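Putative glycoside hydrolase (Parabacteroides distasonis ATCC 8503, PDB 3GYC) is a putative glycoside hydrolase with a cellulase-like, TIM-barrel-type fold, and probably acts on carbohydrate glycosidic bonds. Local coordinates at residues A[95-100]-A[145-150]. Numbering follows the deposited sequence.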
loop_
_atom_site.group_PDB
_atom_site.type_symbol
_atom_site.label_atom_id
_atom_site.label_comp_id
_atom_site.label_asym_id
_atom_site.label_seq_id
_atom_site.Cartn_x
_atom_site.Cartn_y
_atom_site.Cartn_z
ATOM N N ASN A 95 13.435 0.616 16.327
ATOM C CA ASN A 95 13.554 1.003 14.894
ATOM C C ASN A 95 12.314 1.675 14.318
ATOM O O ASN A 95 12.450 2.698 13.628
ATOM C CB ASN A 95 13.970 -0.163 14.005
ATOM C CG ASN A 95 15.460 -0.384 14.004
ATOM O OD1 ASN A 95 16.200 0.503 14.395
ATOM N ND2 ASN A 95 15.921 -1.602 13.556
ATOM N N LEU A 96 11.121 1.186 14.652
ATOM C CA LEU A 96 9.904 1.795 14.133
ATOM C C LEU A 96 9.761 3.209 14.661
ATOM O O LEU A 96 9.550 4.157 13.890
ATOM C CB LEU A 96 8.664 0.945 14.429
ATOM C CG LEU A 96 7.320 1.544 14.043
ATOM C CD1 LEU A 96 7.239 1.843 12.489
ATOM C CD2 LEU A 96 6.149 0.679 14.529
ATOM N N ASN A 97 9.895 3.366 15.973
ATOM C CA ASN A 97 9.767 4.706 16.545
ATOM C C ASN A 97 10.872 5.656 16.060
ATOM O O ASN A 97 10.625 6.885 15.919
ATOM C CB ASN A 97 9.630 4.645 18.055
ATOM C CG ASN A 97 8.234 4.169 18.506
ATOM O OD1 ASN A 97 7.390 3.728 17.709
ATOM N ND2 ASN A 97 7.989 4.281 19.778
ATOM N N LEU A 98 12.071 5.104 15.817
ATOM C CA LEU A 98 13.182 5.903 15.253
ATOM C C LEU A 98 12.809 6.390 13.870
ATOM O O LEU A 98 12.957 7.556 13.580
ATOM C CB LEU A 98 14.535 5.159 15.241
ATOM C CG LEU A 98 15.244 5.039 16.603
ATOM C CD1 LEU A 98 16.421 3.982 16.614
ATOM C CD2 LEU A 98 15.733 6.381 17.133
ATOM N N PHE A 99 12.347 5.477 13.019
ATOM C CA PHE A 99 11.905 5.811 11.686
ATOM C C PHE A 99 10.763 6.843 11.696
ATOM O O PHE A 99 10.804 7.832 10.916
ATOM C CB PHE A 99 11.485 4.542 10.936
ATOM C CG PHE A 99 11.080 4.804 9.504
ATOM C CD1 PHE A 99 12.066 4.999 8.537
ATOM C CD2 PHE A 99 9.754 4.949 9.151
ATOM C CE1 PHE A 99 11.721 5.275 7.232
ATOM C CE2 PHE A 99 9.420 5.204 7.849
ATOM C CZ PHE A 99 10.422 5.395 6.895
ATOM N N LEU A 100 9.781 6.650 12.582
ATOM C CA LEU A 100 8.662 7.576 12.708
ATOM C C LEU A 100 9.131 8.932 13.158
ATOM O O LEU A 100 8.619 9.926 12.647
ATOM C CB LEU A 100 7.540 7.044 13.605
ATOM C CG LEU A 100 6.818 5.781 13.164
ATOM C CD1 LEU A 100 5.862 5.298 14.303
ATOM C CD2 LEU A 100 6.031 5.916 11.820
ATOM N N GLU A 145 2.475 5.512 20.709
ATOM C CA GLU A 145 2.041 6.592 21.569
ATOM C C GLU A 145 3.042 6.789 22.767
ATOM O O GLU A 145 3.146 7.882 23.330
ATOM C CB GLU A 145 0.623 6.267 22.053
ATOM C CG GLU A 145 -0.263 7.453 22.370
ATOM C CD GLU A 145 -1.697 7.036 22.745
ATOM O OE1 GLU A 145 -1.990 5.808 22.831
ATOM O OE2 GLU A 145 -2.537 7.944 22.966
ATOM N N GLU A 146 3.793 5.744 23.124
ATOM C CA GLU A 146 4.769 5.841 24.246
ATOM C C GLU A 146 5.796 6.953 23.958
ATOM O O GLU A 146 6.170 7.693 24.865
ATOM C CB GLU A 146 5.492 4.489 24.492
ATOM C CG GLU A 146 6.461 4.461 25.682
ATOM N N ASP A 147 6.204 7.093 22.690
ATOM C CA ASP A 147 7.180 8.116 22.313
ATOM C C ASP A 147 6.524 9.349 21.715
ATOM O O ASP A 147 7.188 10.155 21.081
ATOM C CB ASP A 147 8.261 7.536 21.376
ATOM C CG ASP A 147 9.297 6.669 22.121
ATOM O OD1 ASP A 147 9.467 6.848 23.354
ATOM O OD2 ASP A 147 9.959 5.821 21.483
ATOM N N GLY A 148 5.221 9.497 21.924
ATOM C CA GLY A 148 4.463 10.666 21.466
ATOM C C GLY A 148 4.428 10.868 19.945
ATOM O O GLY A 148 4.495 12.014 19.478
ATOM N N LEU A 149 4.308 9.781 19.189
ATOM C CA LEU A 149 4.357 9.827 17.729
ATOM C C LEU A 149 3.041 9.509 17.072
ATOM O O LEU A 149 3.017 9.375 15.889
ATOM C CB LEU A 149 5.397 8.814 17.177
ATOM C CG LEU A 149 6.864 9.126 17.542
ATOM C CD1 LEU A 149 7.760 7.880 17.557
ATOM C CD2 LEU A 149 7.410 10.269 16.608
ATOM N N LEU A 150 1.932 9.435 17.807
ATOM C CA LEU A 150 0.683 8.998 17.173
ATOM C C LEU A 150 0.182 10.002 16.125
ATOM O O LEU A 150 -0.423 9.605 15.141
ATOM C CB LEU A 150 -0.380 8.724 18.224
ATOM C CG LEU A 150 -1.465 7.711 17.884
ATOM C CD1 LEU A 150 -0.851 6.469 17.260
ATOM C CD2 LEU A 150 -2.290 7.377 19.170
#
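The carboxamide of N97 carries a methyl over one face and a carboxylate oxygen, D147 OD2, at its amino edge. L149 CD1 sits almost directly above the amide carbon (N97 CG to L149 CD1, 3.9 Å), a van der Waals contact of a methyl with the flat side of the amide. At the amino edge, N97 ND2 donates to D147 OD2 at 3.0 Å with a nearly straight N-H...O angle of 166°. The oxygen lies close to the amide plane, whereas the donor reaches the carboxylate from above its plane, the two planes being 66° apart. ND2 also donates to the backbone O of S143, and OD1 bonds Q93 NE2; three hydrogen bonds therefore hold this buried amide against rotation. With CG anti to its carbonyl carbon (chi1 -75°), N97 extends toward the turn. L149 CD1 also packs against N97 CB at 3.8 Å and L100 CB at 4.0 Å, filling the helix surface between residues one turn apart. In the barrel's outer layer, the contact joins helix 95-105, which precedes strand 109-113, to the turn that follows helix 130-146 and leads to strand 153-157. I144 of helix 130-146 touches N97, L100 and L149, continuing the packing from the turn onto that helix.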